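PDB 4KQ9: ribose ABC transporter, substrate binding protein from Conexibacter woesei, which probably binds ribose or a related sugar outside the cell membrane and delivers it to an ABC transporter for uptake. Local coordinates for residues A151-F156 and I161-D166; P275-D280 and G290-R295. The protein carries 1 engineered substitution. One frame throughout, in Å; residues are numbered along the deposited sequence. Where two conformers were deposited one is given.

Contact 1. Residues A151-F156 and I161-D166; sequences AAREVF and IEIVDD
Arg153 leaves helix 143-159 with CG anti to its carbonyl carbon (chi1 -67°) and runs extended out to NE, while Asp166 turns CG anti to its own backbone N (chi1 -180°), and the two charged ends meet. The grip is side-on: Arg153 NE gives a bond of 2.7 Å to Asp166 OD2, and NH2 of the same arginine gives one of 3.0 Å to Asp166 OD1. Both oxygens use their syn lone pairs, and the guanidinium and carboxylate planes lie just 24° apart. Glu150 and Tyr168 hold the two outer nitrogens of Arg153. With a leucine here, Asp166 would probably lose its salt-bridge mate and its carboxylate could turn more easily. Farther along the helix the Phe156 ring sits among isoleucine methyls, Ile161 CG2 4.0 Å from CD1 of Phe156 and Ile163 CD1 3.9 Å from its CD2. A nearly straight backbone bond, Ile161 N to Phe156 O at 2.9 Å, closes the turn between helix and strand. The pair forms the second half of a beta-alpha-beta unit: strand 162-167 lies at the edge of its parallel sheet beside strand 132-136, and helix 112-126 packs against Phe156 and Ile161 through Ala120 and Ala124.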
ATOM      1  N   ALA A 151     -14.354   2.418  -3.059  1.00 19.71           N
ATOM      2  CA  ALA A 151     -14.376   1.527  -4.182  1.00 20.11           C
ATOM      3  C   ALA A 151     -15.135   0.218  -3.838  1.00 22.01           C
ATOM      4  O   ALA A 151     -15.834  -0.354  -4.700  1.00 22.16           O
ATOM      5  CB  ALA A 151     -12.951   1.224  -4.642  1.00 18.89           C
ATOM      6  N   ALA A 152     -14.977  -0.276  -2.590  1.00 19.33           N
ATOM      7  CA  ALA A 152     -15.558  -1.537  -2.221  1.00 16.99           C
ATOM      8  C   ALA A 152     -17.074  -1.415  -2.054  1.00 17.55           C
ATOM      9  O   ALA A 152     -17.814  -2.300  -2.471  1.00 16.59           O
ATOM     10  CB  ALA A 152     -14.917  -2.103  -0.939  1.00 18.61           C
ATOM     11  N   ARG A 153     -17.521  -0.331  -1.463  1.00 17.43           N
ATOM     12  CA  ARG A 153     -18.949  -0.120  -1.316  1.00 20.88           C
ATOM     13  C   ARG A 153     -19.663  -0.099  -2.696  1.00 23.88           C
ATOM     14  O   ARG A 153     -20.804  -0.632  -2.837  1.00 18.87           O
ATOM     15  CB  ARG A 153     -19.207   1.188  -0.594  1.00 21.79           C
ATOM     16  CG  ARG A 153     -18.756   1.193   0.837  1.00 20.92           C
ATOM     17  CD  ARG A 153     -18.986   2.513   1.495  1.00 20.67           C
ATOM     18  NE  ARG A 153     -18.378   2.484   2.832  1.00 19.92           N
ATOM     19  CZ  ARG A 153     -17.303   3.182   3.175  1.00 19.94           C
ATOM     20  NH1 ARG A 153     -16.697   4.019   2.278  1.00 21.02           N
ATOM     21  NH2 ARG A 153     -16.831   3.051   4.401  1.00 17.93           N
ATOM     22  N   GLU A 154     -19.006   0.521  -3.695  1.00 22.11           N
ATOM     23  CA  GLU A 154     -19.587   0.555  -5.030  1.00 24.94           C
ATOM     24  C   GLU A 154     -19.753  -0.850  -5.620  1.00 23.02           C
ATOM     25  O   GLU A 154     -20.773  -1.138  -6.274  1.00 20.75           O
ATOM     26  CB  GLU A 154     -18.734   1.402  -5.988  1.00 28.52           C
ATOM     27  CG  GLU A 154     -18.846   2.908  -5.762  1.00 32.90           C
ATOM     28  CD  GLU A 154     -17.770   3.700  -6.532  1.00 38.23           C
ATOM     29  OE1 GLU A 154     -17.184   3.153  -7.494  1.00 37.06           O
ATOM     30  OE2 GLU A 154     -17.502   4.875  -6.176  1.00 40.35           O
ATOM     31  N   VAL A 155     -18.765  -1.723  -5.422  1.00 19.24           N
ATOM     32  CA  VAL A 155     -18.870  -3.086  -5.889  1.00 21.34           C
ATOM     33  C   VAL A 155     -20.024  -3.763  -5.149  1.00 23.74           C
ATOM     34  O   VAL A 155     -20.830  -4.394  -5.806  1.00 23.16           O
ATOM     35  CB  VAL A 155     -17.583  -3.888  -5.770  1.00 21.40           C
ATOM     36  CG1 VAL A 155     -17.788  -5.348  -6.069  1.00 23.95           C
ATOM     37  CG2 VAL A 155     -16.521  -3.334  -6.715  1.00 22.79           C
ATOM     38  N   PHE A 156     -20.126  -3.614  -3.811  1.00 22.57           N
ATOM     39  CA  PHE A 156     -21.144  -4.357  -3.087  1.00 21.48           C
ATOM     40  C   PHE A 156     -22.567  -3.921  -3.565  1.00 23.86           C
ATOM     41  O   PHE A 156     -23.476  -4.757  -3.734  1.00 22.78           O
ATOM     42  CB  PHE A 156     -20.963  -4.201  -1.543  1.00 21.57           C
ATOM     43  CG  PHE A 156     -19.687  -4.858  -1.000  1.00 17.88           C
ATOM     44  CD1 PHE A 156     -19.314  -6.124  -1.416  1.00 20.36           C
ATOM     45  CD2 PHE A 156     -18.892  -4.196  -0.102  1.00 17.59           C
ATOM     46  CE1 PHE A 156     -18.168  -6.743  -0.922  1.00 18.21           C
ATOM     47  CE2 PHE A 156     -17.741  -4.796   0.411  1.00 16.83           C
ATOM     48  CZ  PHE A 156     -17.385  -6.057   0.010  1.00 17.48           C
ATOM     49  N   ILE A 161     -25.006  -6.877  -2.585  1.00 29.45           N
ATOM     50  CA  ILE A 161     -24.520  -7.412  -1.325  1.00 28.10           C
ATOM     51  C   ILE A 161     -24.751  -6.372  -0.250  1.00 26.61           C
ATOM     52  O   ILE A 161     -24.235  -5.265  -0.315  1.00 25.60           O
ATOM     53  CB  ILE A 161     -23.024  -7.781  -1.467  1.00 26.61           C
ATOM     54  CG1 ILE A 161     -22.933  -8.935  -2.480  1.00 28.17           C
ATOM     55  CG2 ILE A 161     -22.448  -8.267  -0.132  1.00 24.67           C
ATOM     56  CD1 ILE A 161     -21.600  -9.088  -3.117  1.00 29.52           C
ATOM     57  N   GLU A 162     -25.547  -6.752   0.750  1.00 24.35           N
ATOM     58  CA  GLU A 162     -25.895  -5.881   1.835  1.00 21.25           C
ATOM     59  C   GLU A 162     -24.735  -5.766   2.821  1.00 20.25           C
ATOM     60  O   GLU A 162     -24.214  -6.774   3.274  1.00 19.44           O
ATOM     61  CB  GLU A 162     -27.063  -6.485   2.612  1.00 22.85           C
ATOM     62  CG  GLU A 162     -27.458  -5.645   3.797  1.00 25.67           C
ATOM     63  CD  GLU A 162     -28.658  -6.188   4.595  1.00 29.79           C
ATOM     64  OE1 GLU A 162     -29.111  -7.350   4.420  1.00 31.93           O
ATOM     65  OE2 GLU A 162     -29.097  -5.434   5.452  1.00 31.69           O
ATOM     66  N   ILE A 163     -24.399  -4.543   3.184  1.00 20.86           N
ATOM     67  CA  ILE A 163     -23.316  -4.291   4.156  1.00 21.23           C
ATOM     68  C   ILE A 163     -23.973  -4.039   5.463  1.00 18.83           C
ATOM     69  O   ILE A 163     -24.688  -3.064   5.579  1.00 21.59           O
ATOM     70  CB  ILE A 163     -22.555  -3.024   3.790  1.00 19.50           C
ATOM     71  CG1 ILE A 163     -21.978  -3.226   2.422  1.00 20.12           C
ATOM     72  CG2 ILE A 163     -21.528  -2.670   4.864  1.00 19.90           C
ATOM     73  CD1 ILE A 163     -21.453  -1.931   1.846  1.00 23.03           C
ATOM     74  N   VAL A 164     -23.744  -4.901   6.443  1.00 16.41           N
ATOM     75  CA  VAL A 164     -24.486  -4.858   7.704  1.00 16.69           C
ATOM     76  C   VAL A 164     -23.825  -4.069   8.788  1.00 16.87           C
ATOM     77  O   VAL A 164     -24.484  -3.701   9.733  1.00 16.20           O
ATOM     78  CB  VAL A 164     -24.812  -6.249   8.269  1.00 18.35           C
ATOM     79  CG1 VAL A 164     -25.868  -6.909   7.395  1.00 19.74           C
ATOM     80  CG2 VAL A 164     -23.593  -7.143   8.354  1.00 18.22           C
ATOM     81  N   ASP A 165     -22.504  -3.849   8.679  1.00 15.26           N
ATOM     82  CA  ASP A 165     -21.765  -3.043   9.627  1.00 16.56           C
ATOM     83  C   ASP A 165     -20.579  -2.499   8.815  1.00 17.07           C
ATOM     84  O   ASP A 165     -20.024  -3.168   7.969  1.00 15.43           O
ATOM     85  CB  ASP A 165     -21.284  -3.897  10.820  1.00 19.15           C
ATOM     86  CG  ASP A 165     -21.974  -3.558  12.169  1.00 25.63           C
ATOM     87  OD1 ASP A 165     -22.466  -2.393  12.424  1.00 29.41           O
ATOM     88  OD2 ASP A 165     -22.042  -4.486  13.013  1.00 26.93           O
ATOM     89  N   ASP A 166     -20.259  -1.249   9.047  1.00 19.06           N
ATOM     90  CA  ASP A 166     -19.289  -0.545   8.261  1.00 20.27           C
ATOM     91  C   ASP A 166     -18.706   0.400   9.250  1.00 19.32           C
ATOM     92  O   ASP A 166     -19.247   1.499   9.341  1.00 18.72           O
ATOM     93  CB  ASP A 166     -20.011   0.227   7.120  1.00 20.33           C
ATOM     94  CG  ASP A 166     -19.046   1.023   6.199  1.00 22.81           C
ATOM     95  OD1 ASP A 166     -17.836   1.135   6.522  1.00 26.39           O
ATOM     96  OD2 ASP A 166     -19.484   1.487   5.118  1.00 22.32           O
TER

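Contact 2. Residues P275-D280 and G290-R295; sequences PVIEID and GAAWER
Ala292 and Trp293 reach Ile277 and Ile279 from the first turn of a short helix, which is held by backbone bonds from Arg295 N to Ala291 O (3.0 Å) and from Glu294 N to Gly290 O (3.1 Å), with Gly290 at the N-cap. The side-chain contacts between strand and helix are all apolar. Trp293 has CG anti to its backbone N (chi1 -179°), which swings the indole off the helix and over to the strand, its six-membered ring leading. There CD1 of Ile279 comes to 3.2 Å from Trp293 CZ3, a carbon-carbon distance short enough to suggest a very tight fit or some error in the placing of that methyl. The two side chains cross at about a right angle. Ile277 works differently, with two branches. Its CG2 lies near the plane of the indole, 4.2 Å from Trp293 CE3 at the ring edge; its CD1 instead lies against the helix backbone, 3.8 Å from Ala292 O, and close to the Ala292 methyl as well. Strand and helix segments run at 118° to each other, 10.4 Å between axes. Helix 284-289 completes the apolar cluster: Val287 meets Ile277, Ile284 meets Ile279 and Met288 meets Trp293. Strand 277-280 pairs antiparallel with strand 241-244, and the disulfide Cys246-Cys296 ties the terminal helix to the chain just after that partner strand. Three chain crossings between two alpha/beta domains mark type I periplasmic binding proteins; strand 277-280 comes just after the crossing that leaves strand 271-273, and the C-terminal helix packs on it.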
ATOM      1  N   PRO A 275       1.754  -2.207 -10.003  1.00 11.94           N
ATOM      2  CA  PRO A 275       1.056  -3.469  -9.949  1.00 12.69           C
ATOM      3  C   PRO A 275       0.699  -3.894  -8.525  1.00 11.23           C
ATOM      4  O   PRO A 275       1.367  -3.565  -7.574  1.00 10.79           O
ATOM      5  CB  PRO A 275       2.017  -4.470 -10.580  1.00 13.54           C
ATOM      6  CG  PRO A 275       3.183  -3.766 -11.016  1.00 13.07           C
ATOM      7  CD  PRO A 275       3.104  -2.350 -10.525  1.00 12.11           C
ATOM      8  N   VAL A 276      -0.456  -4.518  -8.407  1.00 11.62           N
ATOM      9  CA  VAL A 276      -0.855  -5.223  -7.185  1.00 11.66           C
ATOM     10  C   VAL A 276      -1.189  -6.666  -7.583  1.00 12.13           C
ATOM     11  O   VAL A 276      -1.550  -6.896  -8.754  1.00 11.99           O
ATOM     12  CB  VAL A 276      -2.064  -4.565  -6.504  1.00 12.32           C
ATOM     13  CG1 VAL A 276      -1.806  -3.128  -6.164  1.00 12.77           C
ATOM     14  CG2 VAL A 276      -3.376  -4.708  -7.287  1.00 14.61           C
ATOM     15  N   ILE A 277      -1.016  -7.597  -6.649  1.00 11.69           N
ATOM     16  CA  ILE A 277      -1.223  -9.011  -6.862  1.00 12.59           C
ATOM     17  C   ILE A 277      -2.100  -9.578  -5.744  1.00 13.98           C
ATOM     18  O   ILE A 277      -1.762  -9.408  -4.582  1.00 12.48           O
ATOM     19  CB  ILE A 277       0.077  -9.811  -6.915  1.00 12.90           C
ATOM     20  CG1 ILE A 277       0.893  -9.392  -8.128  1.00 13.91           C
ATOM     21  CG2 ILE A 277      -0.246 -11.269  -7.111  1.00 13.96           C
ATOM     22  CD1 ILE A 277       2.195 -10.094  -8.349  1.00 14.16           C
ATOM     23  N   GLU A 278      -3.213 -10.180  -6.109  1.00 15.93           N
ATOM     24  CA  GLU A 278      -4.127 -10.902  -5.195  1.00 20.41           C
ATOM     25  C   GLU A 278      -3.653 -12.323  -4.937  1.00 20.40           C
ATOM     26  O   GLU A 278      -3.250 -13.061  -5.888  1.00 18.31           O
ATOM     27  CB  GLU A 278      -5.496 -11.092  -5.857  1.00 27.52           C
ATOM     28  CG  GLU A 278      -6.164  -9.839  -6.298  1.00 35.89           C
ATOM     29  CD  GLU A 278      -7.416 -10.101  -7.158  1.00 45.20           C
ATOM     30  OE1 GLU A 278      -8.377 -10.771  -6.699  1.00 51.59           O
ATOM     31  OE2 GLU A 278      -7.443  -9.616  -8.315  1.00 52.76           O
ATOM     32  N   ILE A 279      -3.789 -12.754  -3.682  1.00 17.54           N
ATOM     33  CA  ILE A 279      -3.310 -14.030  -3.234  1.00 19.20           C
ATOM     34  C   ILE A 279      -4.480 -14.659  -2.506  1.00 18.29           C
ATOM     35  O   ILE A 279      -4.917 -14.072  -1.528  1.00 12.76           O
ATOM     36  CB  ILE A 279      -2.173 -13.806  -2.234  1.00 24.25           C
ATOM     37  CG1 ILE A 279      -1.118 -12.893  -2.832  1.00 29.91           C
ATOM     38  CG2 ILE A 279      -1.564 -15.125  -1.809  1.00 26.58           C
ATOM     39  CD1 ILE A 279       0.124 -12.881  -2.021  1.00 33.95           C
ATOM     40  N   ASP A 280      -5.014 -15.796  -2.983  1.00 16.92           N
ATOM     41  CA  ASP A 280      -6.105 -16.471  -2.299  1.00 20.08           C
ATOM     42  C   ASP A 280      -5.747 -17.913  -2.001  1.00 18.43           C
ATOM     43  O   ASP A 280      -4.691 -18.409  -2.410  1.00 17.53           O
ATOM     44  CB  ASP A 280      -7.448 -16.263  -2.993  1.00 23.33           C
ATOM     45  CG  ASP A 280      -7.579 -17.068  -4.311  1.00 33.09           C
ATOM     46  OD1 ASP A 280      -7.415 -18.301  -4.268  1.00 42.22           O
ATOM     47  OD2 ASP A 280      -7.860 -16.457  -5.362  1.00 36.51           O
ATOM     48  N   GLY A 290       5.573 -17.919  -9.312  1.00 23.55           N
ATOM     49  CA  GLY A 290       5.647 -17.240 -10.598  1.00 22.17           C
ATOM     50  C   GLY A 290       6.567 -16.016 -10.709  1.00 21.66           C
ATOM     51  O   GLY A 290       7.059 -15.397  -9.730  1.00 18.60           O
ATOM     52  N   ALA A 291       6.753 -15.630 -11.953  1.00 20.91           N
ATOM     53  CA  ALA A 291       7.655 -14.541 -12.284  1.00 19.10           C
ATOM     54  C   ALA A 291       7.074 -13.207 -11.905  1.00 16.76           C
ATOM     55  O   ALA A 291       7.804 -12.318 -11.516  1.00 16.77           O
ATOM     56  CB  ALA A 291       7.958 -14.587 -13.773  1.00 21.40           C
ATOM     57  N   ALA A 292       5.757 -13.036 -12.011  1.00 17.68           N
ATOM     58  CA  ALA A 292       5.163 -11.737 -11.641  1.00 16.32           C
ATOM     59  C   ALA A 292       5.337 -11.499 -10.163  1.00 15.48           C
ATOM     60  O   ALA A 292       5.703 -10.380  -9.752  1.00 16.01           O
ATOM     61  CB  ALA A 292       3.730 -11.673 -11.977  1.00 16.20           C
ATOM     62  N   TRP A 293       5.146 -12.544  -9.374  1.00 16.25           N
ATOM     63  CA  TRP A 293       5.426 -12.445  -7.916  1.00 16.90           C
ATOM     64  C   TRP A 293       6.865 -12.142  -7.642  1.00 18.83           C
ATOM     65  O   TRP A 293       7.188 -11.354  -6.725  1.00 15.47           O
ATOM     66  CB  TRP A 293       4.994 -13.676  -7.144  1.00 19.20           C
ATOM     67  CG  TRP A 293       5.232 -13.601  -5.695  1.00 20.47           C
ATOM     68  CD1 TRP A 293       6.295 -14.076  -5.005  1.00 24.46           C
ATOM     69  CD2 TRP A 293       4.397 -12.950  -4.743  1.00 24.22           C
ATOM     70  NE1 TRP A 293       6.170 -13.785  -3.654  1.00 24.45           N
ATOM     71  CE2 TRP A 293       5.016 -13.072  -3.478  1.00 25.92           C
ATOM     72  CE3 TRP A 293       3.178 -12.282  -4.841  1.00 24.44           C
ATOM     73  CZ2 TRP A 293       4.426 -12.584  -2.302  1.00 28.41           C
ATOM     74  CZ3 TRP A 293       2.618 -11.780  -3.697  1.00 30.46           C
ATOM     75  CH2 TRP A 293       3.245 -11.936  -2.434  1.00 26.32           C
ATOM     76  N   GLU A 294       7.778 -12.743  -8.387  1.00 18.57           N
ATOM     77  CA  GLU A 294       9.168 -12.415  -8.112  1.00 20.15           C
ATOM     78  C   GLU A 294       9.539 -10.942  -8.442  1.00 18.68           C
ATOM     79  O   GLU A 294      10.345 -10.345  -7.743  1.00 17.64           O
ATOM     80  CB  GLU A 294      10.125 -13.330  -8.915  1.00 26.88           C
ATOM     81  CG  GLU A 294      11.568 -12.951  -8.553  1.00 34.19           C
ATOM     82  CD  GLU A 294      12.642 -13.725  -9.276  1.00 44.48           C
ATOM     83  OE1 GLU A 294      12.372 -14.200 -10.396  1.00 52.19           O
ATOM     84  OE2 GLU A 294      13.769 -13.808  -8.731  1.00 56.16           O
ATOM     85  N   ARG A 295       9.008 -10.385  -9.541  1.00 18.79           N
ATOM     86  CA  ARG A 295       9.194  -8.963  -9.783  0.50 18.36           C
ATOM     87  C   ARG A 295       8.513  -8.115  -8.711  1.00 17.43           C
ATOM     88  O   ARG A 295       9.006  -7.042  -8.352  1.00 17.23           O
ATOM     89  CB  ARG A 295       8.697  -8.579 -11.178  0.50 18.06           C
ATOM     90  CG  ARG A 295       9.495  -9.222 -12.297  0.50 18.43           C
ATOM     91  CD  ARG A 295       9.100  -8.675 -13.702  0.50 18.12           C
ATOM     92  NE  ARG A 295       7.730  -9.057 -14.030  0.50 17.27           N
ATOM     93  CZ  ARG A 295       7.397 -10.131 -14.746  0.50 17.11           C
ATOM     94  NH1 ARG A 295       8.343 -10.903 -15.245  0.50 17.33           N
ATOM     95  NH2 ARG A 295       6.123 -10.441 -14.949  0.50 15.47           N
TER

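How the contacts relate
Contact 1 and contact 2 follow one another along the chain and do not touch: their centres are 26 Å apart and their nearest atoms about 11 Å. Helix 112-126 bridges the gap. Its Ala120 and Ala124 face contact 1, whereas Leu118 meets Val276 and Glu278, and Tyr122 meets Asp280, in segment 275-280 of contact 2. Contact 1 belongs to the outer part of one alpha/beta domain, its centre 21 Å from that of the chain; contact 2 lies nearer the middle, at 14 Å, where the chain returns from strand 271-273 of the six-stranded sheet. In this family the sugar is generally held in the cleft between the two domains.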